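Local coordinates for protein endolysin (PDB 7M5I) that probably hydrolyses the beta-1,4 glycosidic bonds of the host peptidoglycan as a phage lysozyme, helping to lyse the bacterial cell at the end of infection, at residues K117-V130 with L142-L154. Residues are numbered along the deposited sequence; the frame is centred on the assembly and turned at random.
Sequences KVGCAEAMQWWNKV and LKNRRRMEADIYL. With PO4 (phosphate ion), chain C.
Trp127 O receives Arg146 NH2 at 2.8 Å, in the carbonyl plane and within the guanidinium plane, with an N-H...O angle of 163°. Bends at chi2 (-70°) and chi3 (93°) fold the Arg146 chain against the type I turn from Met124 to Trp127, so that CD also lies 3.2 Å from Met124 O. A different edge of the guanidinium meets Glu149: NE (2.8 Å) and NH1 both hold OE1 side-on, while Arg145 NE and Ser93 of helix 85-98 hold OE2.

Farther along, helices 117-124 and 142-154 form an antiparallel pair in the helical part of this phage-type lysozyme (glycosyl hydrolase 24 family), their axes 9.2 Å apart. Tyr153 enters as a knob among Lys117, Cys120, Ala121 and Met124. Cys120 SG, 4.0 Å from the ring centroid, makes a Cys sulfur-aromatic contact and Met124 SD a Met-aromatic one, both oblique, and the phenol OH is hydrogen-bonded to His112. Small residues permit the approach: Ala121 faces Ala150, and Ala121 CB meets Leu154 CD1 tightly at 3.5 Å. Gln125 lays its amide against Ala150 CB, NE2 reaching back to Ala121 O from above that carbonyl plane, while a water joins OE1 to Lys143 O.

A buried arginine thus ties a backbone carbonyl to the salt-bridge network, whose carboxylate, Glu149, lies about 8 Å from the predicted catalytic Glu21, side chain to side chain; paired with two arginines, Glu149 is probably kept ionised.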
ATOM      1  N   LYS A 117     -17.652   6.641   5.959  1.00 41.15           N
ATOM      2  CA  LYS A 117     -16.713   5.529   6.126  1.00 39.14           C
ATOM      3  C   LYS A 117     -17.144   4.393   5.233  1.00 41.10           C
ATOM      4  O   LYS A 117     -16.256   3.775   4.602  1.00 36.00           O
ATOM      5  CB  LYS A 117     -16.614   5.081   7.583  1.00 39.01           C
ATOM      6  CG  LYS A 117     -16.047   6.180   8.485  1.00 40.48           C
ATOM      7  CD  LYS A 117     -16.145   5.917   9.940  1.00 42.39           C
ATOM      8  CE  LYS A 117     -15.779   7.144  10.727  1.00 43.11           C
ATOM      9  NZ  LYS A 117     -14.440   7.064  11.308  1.00 43.76           N
ATOM     10  N   VAL A 118     -18.414   4.055   5.238  1.00 40.47           N
ATOM     11  CA  VAL A 118     -18.913   2.926   4.400  1.00 41.71           C
ATOM     12  C   VAL A 118     -18.637   3.237   2.930  1.00 38.67           C
ATOM     13  O   VAL A 118     -18.146   2.338   2.192  1.00 38.83           O
ATOM     14  CB  VAL A 118     -20.399   2.671   4.698  1.00 44.44           C
ATOM     15  CG1 VAL A 118     -21.028   1.665   3.753  1.00 45.53           C
ATOM     16  CG2 VAL A 118     -20.557   2.239   6.158  1.00 49.08           C
ATOM     17  N   GLY A 119     -18.967   4.460   2.512  1.00 39.33           N
ATOM     18  CA  GLY A 119     -18.698   4.942   1.156  1.00 38.51           C
ATOM     19  C   GLY A 119     -17.211   4.887   0.838  1.00 35.98           C
ATOM     20  O   GLY A 119     -16.869   4.563  -0.325  1.00 36.82           O
ATOM     21  N   CYS A 120     -16.350   5.280   1.784  1.00 35.13           N
ATOM     22  CA  CYS A 120     -14.877   5.243   1.581  1.00 33.57           C
ATOM     23  C   CYS A 120     -14.476   3.782   1.319  1.00 33.07           C
ATOM     24  O   CYS A 120     -13.781   3.534   0.287  1.00 32.26           O
ATOM     25  CB  CYS A 120     -14.102   5.794   2.772  1.00 34.86           C
ATOM     26  SG  CYS A 120     -12.297   5.599   2.619  1.00 33.50           S
ATOM     27  N   ALA A 121     -14.918   2.844   2.155  1.00 32.62           N
ATOM     28  CA  ALA A 121     -14.575   1.401   1.988  1.00 33.03           C
ATOM     29  C   ALA A 121     -15.040   0.921   0.605  1.00 36.80           C
ATOM     30  O   ALA A 121     -14.286   0.168  -0.078  1.00 34.16           O
ATOM     31  CB  ALA A 121     -15.154   0.543   3.082  1.00 32.98           C
ATOM     32  N   GLU A 122     -16.244   1.291   0.177  1.00 36.51           N
ATOM     33  CA  GLU A 122     -16.713   0.931  -1.182  1.00 37.37           C
ATOM     34  C   GLU A 122     -15.779   1.514  -2.245  1.00 35.20           C
ATOM     35  O   GLU A 122     -15.362   0.748  -3.150  1.00 32.73           O
ATOM     36  CB  GLU A 122     -18.179   1.371  -1.364  1.00 41.81           C
ATOM     37  CG  GLU A 122     -19.123   0.528  -0.519  1.00 45.08           C
ATOM     38  CD  GLU A 122     -20.526   1.084  -0.330  1.00 52.49           C
ATOM     39  OE1 GLU A 122     -20.784   2.261  -0.738  1.00 48.48           O
ATOM     40  OE2 GLU A 122     -21.348   0.337   0.263  1.00 58.46           O
ATOM     41  N   ALA A 123     -15.480   2.815  -2.195  1.00 34.10           N
ATOM     42  CA  ALA A 123     -14.688   3.518  -3.237  1.00 35.31           C
ATOM     43  C   ALA A 123     -13.223   3.040  -3.245  1.00 32.95           C
ATOM     44  O   ALA A 123     -12.548   3.084  -4.307  1.00 31.84           O
ATOM     45  CB  ALA A 123     -14.792   5.007  -3.036  1.00 34.18           C
ATOM     46  N   MET A 124     -12.711   2.585  -2.098  1.00 30.18           N
ATOM     47  CA  MET A 124     -11.361   2.019  -2.008  1.00 27.61           C
ATOM     48  C   MET A 124     -11.254   0.844  -3.008  1.00 28.24           C
ATOM     49  O   MET A 124     -10.191   0.686  -3.655  1.00 28.18           O
ATOM     50  CB  MET A 124     -11.077   1.522  -0.585  1.00 28.82           C
ATOM     51  CG  MET A 124     -10.633   2.606   0.320  1.00 30.02           C
ATOM     52  SD  MET A 124     -10.555   2.061   2.049  1.00 30.76           S
ATOM     53  CE  MET A 124      -9.188   0.915   2.077  1.00 31.79           C
ATOM     54  N   GLN A 125     -12.302   0.074  -3.113  1.00 29.34           N
ATOM     55  CA  GLN A 125     -12.293  -1.218  -3.850  1.00 30.42           C
ATOM     56  C   GLN A 125     -12.494  -1.001  -5.353  1.00 32.29           C
ATOM     57  O   GLN A 125     -12.273  -1.949  -6.105  1.00 30.86           O
ATOM     58  CB  GLN A 125     -13.326  -2.102  -3.192  1.00 33.18           C
ATOM     59  CG  GLN A 125     -12.921  -2.437  -1.763  1.00 32.69           C
ATOM     60  CD  GLN A 125     -13.859  -3.457  -1.240  1.00 35.84           C
ATOM     61  OE1 GLN A 125     -13.743  -4.630  -1.605  1.00 37.36           O
ATOM     62  NE2 GLN A 125     -14.817  -2.968  -0.447  1.00 37.69           N
ATOM     63  N   TRP A 126     -12.720   0.231  -5.797  1.00 32.79           N
ATOM     64  CA  TRP A 126     -12.768   0.545  -7.243  1.00 33.24           C
ATOM     65  C   TRP A 126     -11.375   0.360  -7.875  1.00 31.05           C
ATOM     66  O   TRP A 126     -11.319   0.208  -9.103  1.00 31.40           O
ATOM     67  CB  TRP A 126     -13.284   1.965  -7.494  1.00 34.04           C
ATOM     68  CG  TRP A 126     -14.664   2.214  -6.993  1.00 36.38           C
ATOM     69  CD1 TRP A 126     -15.592   1.310  -6.560  1.00 37.06           C
ATOM     70  CD2 TRP A 126     -15.293   3.511  -6.904  1.00 39.02           C
ATOM     71  NE1 TRP A 126     -16.748   1.959  -6.210  1.00 39.65           N
ATOM     72  CE2 TRP A 126     -16.598   3.304  -6.408  1.00 39.71           C
ATOM     73  CE3 TRP A 126     -14.873   4.809  -7.206  1.00 41.16           C
ATOM     74  CZ2 TRP A 126     -17.497   4.357  -6.194  1.00 41.93           C
ATOM     75  CZ3 TRP A 126     -15.765   5.848  -7.028  1.00 41.64           C
ATOM     76  CH2 TRP A 126     -17.058   5.618  -6.542  1.00 42.93           C
ATOM     77  N   TRP A 127     -10.292   0.418  -7.118  1.00 28.34           N
ATOM     78  CA  TRP A 127      -8.908   0.438  -7.618  1.00 28.78           C
ATOM     79  C   TRP A 127      -8.435  -1.023  -7.838  1.00 27.60           C
ATOM     80  O   TRP A 127      -7.580  -1.512  -7.070  1.00 26.94           O
ATOM     81  CB  TRP A 127      -8.013   1.236  -6.680  1.00 29.86           C
ATOM     82  CG  TRP A 127      -8.334   2.695  -6.730  1.00 31.61           C
ATOM     83  CD1 TRP A 127      -9.265   3.356  -5.955  1.00 34.27           C
ATOM     84  CD2 TRP A 127      -7.768   3.686  -7.589  1.00 33.02           C
ATOM     85  NE1 TRP A 127      -9.356   4.672  -6.314  1.00 33.35           N
ATOM     86  CE2 TRP A 127      -8.411   4.918  -7.273  1.00 34.23           C
ATOM     87  CE3 TRP A 127      -6.782   3.681  -8.579  1.00 34.23           C
ATOM     88  CZ2 TRP A 127      -8.152   6.089  -7.980  1.00 36.83           C
ATOM     89  CZ3 TRP A 127      -6.522   4.844  -9.272  1.00 36.66           C
ATOM     90  CH2 TRP A 127      -7.173   6.034  -8.953  1.00 38.70           C
ATOM     91  N   ASN A 128      -9.004  -1.678  -8.856  1.00 30.01           N
ATOM     92  CA  ASN A 128      -8.676  -3.115  -9.079  1.00 30.23           C
ATOM     93  C   ASN A 128      -8.201  -3.338 -10.526  1.00 30.52           C
ATOM     94  O   ASN A 128      -8.188  -4.521 -10.931  1.00 30.49           O
ATOM     95  CB  ASN A 128      -9.878  -4.003  -8.772  1.00 31.53           C
ATOM     96  CG  ASN A 128     -11.110  -3.706  -9.576  1.00 36.51           C
ATOM     97  OD1 ASN A 128     -11.065  -3.055 -10.622  1.00 38.79           O
ATOM     98  ND2 ASN A 128     -12.255  -4.143  -9.070  1.00 37.81           N
ATOM     99  N   LYS A 129      -7.975  -2.280 -11.298  1.00 31.65           N
ATOM    100  CA  LYS A 129      -7.583  -2.393 -12.734  1.00 33.59           C
ATOM    101  C   LYS A 129      -6.074  -2.302 -12.910  1.00 34.44           C
ATOM    102  O   LYS A 129      -5.438  -1.555 -12.213  1.00 33.64           O
ATOM    103  CB  LYS A 129      -8.256  -1.278 -13.541  1.00 38.06           C
ATOM    104  CG  LYS A 129      -9.763  -1.231 -13.501  1.00 41.84           C
ATOM    105  CD  LYS A 129     -10.383  -2.416 -14.141  1.00 44.89           C
ATOM    106  CE  LYS A 129     -11.894  -2.287 -14.220  1.00 47.17           C
ATOM    107  NZ  LYS A 129     -12.450  -2.104 -12.850  1.00 50.34           N
ATOM    108  N   VAL A 130      -5.525  -2.990 -13.910  1.00 34.95           N
ATOM    109  CA  VAL A 130      -4.095  -2.896 -14.289  1.00 37.53           C
ATOM    110  C   VAL A 130      -4.094  -2.746 -15.818  1.00 38.58           C
ATOM    111  O   VAL A 130      -5.126  -3.184 -16.523  1.00 36.05           O
ATOM    112  CB  VAL A 130      -3.261  -4.094 -13.829  1.00 37.99           C
ATOM    113  CG1 VAL A 130      -3.087  -4.209 -12.309  1.00 37.20           C
ATOM    114  CG2 VAL A 130      -3.852  -5.366 -14.351  1.00 43.69           C
ATOM    115  N   LEU A 142      -5.660  -7.866  -7.058  1.00 24.71           N
ATOM    116  CA  LEU A 142      -6.005  -6.546  -6.527  1.00 24.67           C
ATOM    117  C   LEU A 142      -7.404  -6.599  -5.873  1.00 25.56           C
ATOM    118  O   LEU A 142      -7.560  -5.945  -4.827  1.00 24.77           O
ATOM    119  CB  LEU A 142      -5.980  -5.475  -7.614  1.00 27.01           C
ATOM    120  CG  LEU A 142      -4.572  -5.068  -8.049  1.00 27.45           C
ATOM    121  CD1 LEU A 142      -4.670  -3.910  -9.046  1.00 31.20           C
ATOM    122  CD2 LEU A 142      -3.704  -4.710  -6.873  1.00 30.05           C
ATOM    123  N   LYS A 143      -8.372  -7.269  -6.475  1.00 25.04           N
ATOM    124  CA  LYS A 143      -9.700  -7.376  -5.808  1.00 26.79           C
ATOM    125  C   LYS A 143      -9.509  -7.966  -4.412  1.00 25.39           C
ATOM    126  O   LYS A 143     -10.184  -7.487  -3.470  1.00 25.05           O
ATOM    127  CB  LYS A 143     -10.685  -8.206  -6.620  1.00 28.45           C
ATOM    128  CG  LYS A 143     -11.196  -7.541  -7.885  1.00 32.73           C
ATOM    129  CD  LYS A 143     -12.103  -8.460  -8.632  1.00 36.45           C
ATOM    130  CE  LYS A 143     -13.530  -8.483  -8.206  1.00 43.84           C
ATOM    131  NZ  LYS A 143     -14.303  -9.059  -9.354  1.00 47.95           N
ATOM    132  N   ASN A 144      -8.671  -8.986  -4.276  1.00 25.38           N
ATOM    133  CA  ASN A 144      -8.451  -9.622  -2.946  1.00 25.01           C
ATOM    134  C   ASN A 144      -7.800  -8.633  -1.989  1.00 25.11           C
ATOM    135  O   ASN A 144      -8.207  -8.529  -0.798  1.00 24.72           O
ATOM    136  CB  ASN A 144      -7.694 -10.922  -3.101  1.00 25.77           C
ATOM    137  CG  ASN A 144      -7.839 -11.815  -1.893  1.00 28.52           C
ATOM    138  OD1 ASN A 144      -8.924 -11.865  -1.277  1.00 29.10           O
ATOM    139  ND2 ASN A 144      -6.786 -12.572  -1.657  1.00 30.49           N
ATOM    140  N   ARG A 145      -6.757  -7.937  -2.454  1.00 23.22           N
ATOM    141  CA  ARG A 145      -6.050  -6.958  -1.626  1.00 22.26           C
ATOM    142  C   ARG A 145      -7.025  -5.858  -1.238  1.00 21.72           C
ATOM    143  O   ARG A 145      -7.031  -5.495  -0.031  1.00 23.46           O
ATOM    144  CB  ARG A 145      -4.831  -6.404  -2.347  1.00 22.32           C
ATOM    145  CG  ARG A 145      -4.105  -5.347  -1.537  1.00 22.08           C
ATOM    146  CD  ARG A 145      -2.800  -4.922  -2.198  1.00 25.07           C
ATOM    147  NE  ARG A 145      -2.138  -3.909  -1.414  1.00 25.41           N
ATOM    148  CZ  ARG A 145      -0.846  -3.643  -1.496  1.00 29.38           C
ATOM    149  NH1 ARG A 145      -0.081  -4.318  -2.356  1.00 25.01           N
ATOM    150  NH2 ARG A 145      -0.316  -2.709  -0.726  1.00 27.42           N
ATOM    151  N   ARG A 146      -7.840  -5.372  -2.173  1.00 21.79           N
ATOM    152  CA  ARG A 146      -8.792  -4.275  -1.861  1.00 23.60           C
ATOM    153  C   ARG A 146      -9.799  -4.738  -0.797  1.00 24.38           C
ATOM    154  O   ARG A 146     -10.092  -3.914   0.145  1.00 23.35           O
ATOM    155  CB  ARG A 146      -9.508  -3.786  -3.108  1.00 25.52           C
ATOM    156  CG  ARG A 146      -8.620  -3.071  -4.115  1.00 26.58           C
ATOM    157  CD  ARG A 146      -8.079  -1.728  -3.751  1.00 26.96           C
ATOM    158  NE  ARG A 146      -6.784  -1.778  -3.145  1.00 26.32           N
ATOM    159  CZ  ARG A 146      -5.608  -1.716  -3.786  1.00 27.85           C
ATOM    160  NH1 ARG A 146      -4.496  -1.856  -3.103  1.00 26.25           N
ATOM    161  NH2 ARG A 146      -5.545  -1.635  -5.111  1.00 27.50           N
ATOM    162  N   ARG A 147     -10.334  -5.943  -0.921  1.00 24.20           N
ATOM    163  CA  ARG A 147     -11.323  -6.385   0.096  1.00 26.12           C
ATOM    164  C   ARG A 147     -10.629  -6.505   1.477  1.00 25.01           C
ATOM    165  O   ARG A 147     -11.262  -6.104   2.511  1.00 23.54           O
ATOM    166  CB  ARG A 147     -12.139  -7.584  -0.337  1.00 27.61           C
ATOM    167  CG  ARG A 147     -11.351  -8.844  -0.407  1.00 29.50           C
ATOM    168  CD  ARG A 147     -11.622  -9.744   0.780  1.00 30.69           C
ATOM    169  NE  ARG A 147     -10.755 -10.888   0.627  1.00 29.71           N
ATOM    170  CZ  ARG A 147     -10.592 -11.838   1.543  1.00 29.43           C
ATOM    171  NH1 ARG A 147     -11.343 -11.793   2.631  1.00 27.67           N
ATOM    172  NH2 ARG A 147      -9.774 -12.844   1.341  1.00 28.96           N
ATOM    173  N   MET A 148      -9.385  -6.997   1.547  1.00 23.10           N
ATOM    174  CA  MET A 148      -8.678  -7.090   2.847  1.00 22.80           C
ATOM    175  C   MET A 148      -8.345  -5.685   3.402  1.00 23.82           C
ATOM    176  O   MET A 148      -8.435  -5.492   4.623  1.00 22.68           O
ATOM    177  CB  MET A 148      -7.441  -7.970   2.684  1.00 24.38           C
ATOM    178  CG  MET A 148      -7.809  -9.409   2.470  1.00 26.10           C
ATOM    179  SD  MET A 148      -6.312 -10.421   2.509  1.00 28.46           S
ATOM    180  CE  MET A 148      -6.956 -12.087   2.630  1.00 40.75           C
ATOM    181  N   GLU A 149      -8.035  -4.718   2.551  1.00 22.47           N
ATOM    182  CA  GLU A 149      -7.761  -3.331   3.023  1.00 23.25           C
ATOM    183  C   GLU A 149      -9.087  -2.719   3.518  1.00 24.68           C
ATOM    184  O   GLU A 149      -9.040  -2.045   4.581  1.00 24.19           O
ATOM    185  CB  GLU A 149      -7.100  -2.482   1.940  1.00 22.50           C
ATOM    186  CG  GLU A 149      -5.632  -2.857   1.685  1.00 22.17           C
ATOM    187  CD  GLU A 149      -5.020  -2.361   0.379  1.00 23.70           C
ATOM    188  OE1 GLU A 149      -5.804  -1.959  -0.538  1.00 27.06           O
ATOM    189  OE2 GLU A 149      -3.760  -2.336   0.312  1.00 25.07           O
ATOM    190  N   ALA A 150     -10.213  -2.957   2.858  1.00 24.13           N
ATOM    191  CA  ALA A 150     -11.541  -2.484   3.366  1.00 25.26           C
ATOM    192  C   ALA A 150     -11.848  -3.098   4.741  1.00 25.53           C
ATOM    193  O   ALA A 150     -12.406  -2.386   5.627  1.00 27.20           O
ATOM    194  CB  ALA A 150     -12.619  -2.803   2.359  1.00 27.01           C
ATOM    195  N   ASP A 151     -11.512  -4.381   4.957  1.00 23.82           N
ATOM    196  CA  ASP A 151     -11.713  -5.020   6.283  1.00 25.82           C
ATOM    197  C   ASP A 151     -10.864  -4.309   7.352  1.00 25.75           C
ATOM    198  O   ASP A 151     -11.345  -4.155   8.528  1.00 25.66           O
ATOM    199  CB  ASP A 151     -11.419  -6.517   6.223  1.00 27.19           C
ATOM    200  CG  ASP A 151     -12.432  -7.348   5.451  1.00 29.99           C
ATOM    201  OD1 ASP A 151     -13.573  -6.885   5.307  1.00 32.52           O
ATOM    202  OD2 ASP A 151     -12.054  -8.465   4.977  1.00 33.20           O
ATOM    203  N   ILE A 152      -9.632  -3.916   7.034  1.00 24.64           N
ATOM    204  CA  ILE A 152      -8.794  -3.175   8.030  1.00 23.56           C
ATOM    205  C   ILE A 152      -9.522  -1.850   8.312  1.00 25.41           C
ATOM    206  O   ILE A 152      -9.705  -1.513   9.474  1.00 25.38           O
ATOM    207  CB  ILE A 152      -7.369  -2.918   7.498  1.00 24.42           C
ATOM    208  CG1 ILE A 152      -6.615  -4.234   7.259  1.00 23.91           C
ATOM    209  CG2 ILE A 152      -6.605  -2.010   8.432  1.00 23.50           C
ATOM    210  CD1 ILE A 152      -5.292  -4.065   6.540  1.00 24.72           C
ATOM    211  N   TYR A 153      -9.900  -1.134   7.253  1.00 25.22           N
ATOM    212  CA  TYR A 153     -10.403   0.258   7.334  1.00 25.58           C
ATOM    213  C   TYR A 153     -11.679   0.244   8.212  1.00 27.48           C
ATOM    214  O   TYR A 153     -11.834   1.113   9.133  1.00 26.46           O
ATOM    215  CB  TYR A 153     -10.675   0.810   5.935  1.00 26.73           C
ATOM    216  CG  TYR A 153     -11.281   2.196   5.957  1.00 26.99           C
ATOM    217  CD1 TYR A 153     -12.656   2.343   6.025  1.00 28.71           C
ATOM    218  CD2 TYR A 153     -10.492   3.332   5.941  1.00 26.54           C
ATOM    219  CE1 TYR A 153     -13.231   3.600   6.085  1.00 29.74           C
ATOM    220  CE2 TYR A 153     -11.047   4.596   6.023  1.00 27.64           C
ATOM    221  CZ  TYR A 153     -12.424   4.738   6.109  1.00 29.11           C
ATOM    222  OH  TYR A 153     -13.026   5.992   6.135  1.00 30.13           O
ATOM    223  N   LEU A 154     -12.627  -0.644   7.909  1.00 26.79           N
ATOM    224  CA  LEU A 154     -13.961  -0.614   8.595  1.00 30.48           C
ATOM    225  C   LEU A 154     -13.929  -1.319   9.927  1.00 31.00           C
ATOM    226  O   LEU A 154     -14.528  -0.772  10.885  1.00 29.65           O
ATOM    227  CB  LEU A 154     -15.000  -1.314   7.725  1.00 31.58           C
ATOM    228  CG  LEU A 154     -15.450  -0.552   6.493  1.00 34.94           C
ATOM    229  CD1 LEU A 154     -16.314  -1.476   5.632  1.00 37.45           C
ATOM    230  CD2 LEU A 154     -16.169   0.741   6.909  1.00 37.26           C
TER
HETATM  231  P   PO4 C 201     -11.817   7.717  -8.366  1.00 52.32           P
HETATM  232  O1  PO4 C 201     -13.205   8.360  -8.415  1.00 51.78           O
HETATM  233  O2  PO4 C 201     -11.770   6.612  -9.416  1.00 62.48           O
HETATM  234  O3  PO4 C 201     -11.592   7.145  -6.991  1.00 51.37           O
HETATM  235  O4  PO4 C 201     -10.727   8.729  -8.675  1.00 52.44           O
HETATM  236  O   HOH W   1     -12.504  -5.924  -3.795  1.00 26.28           O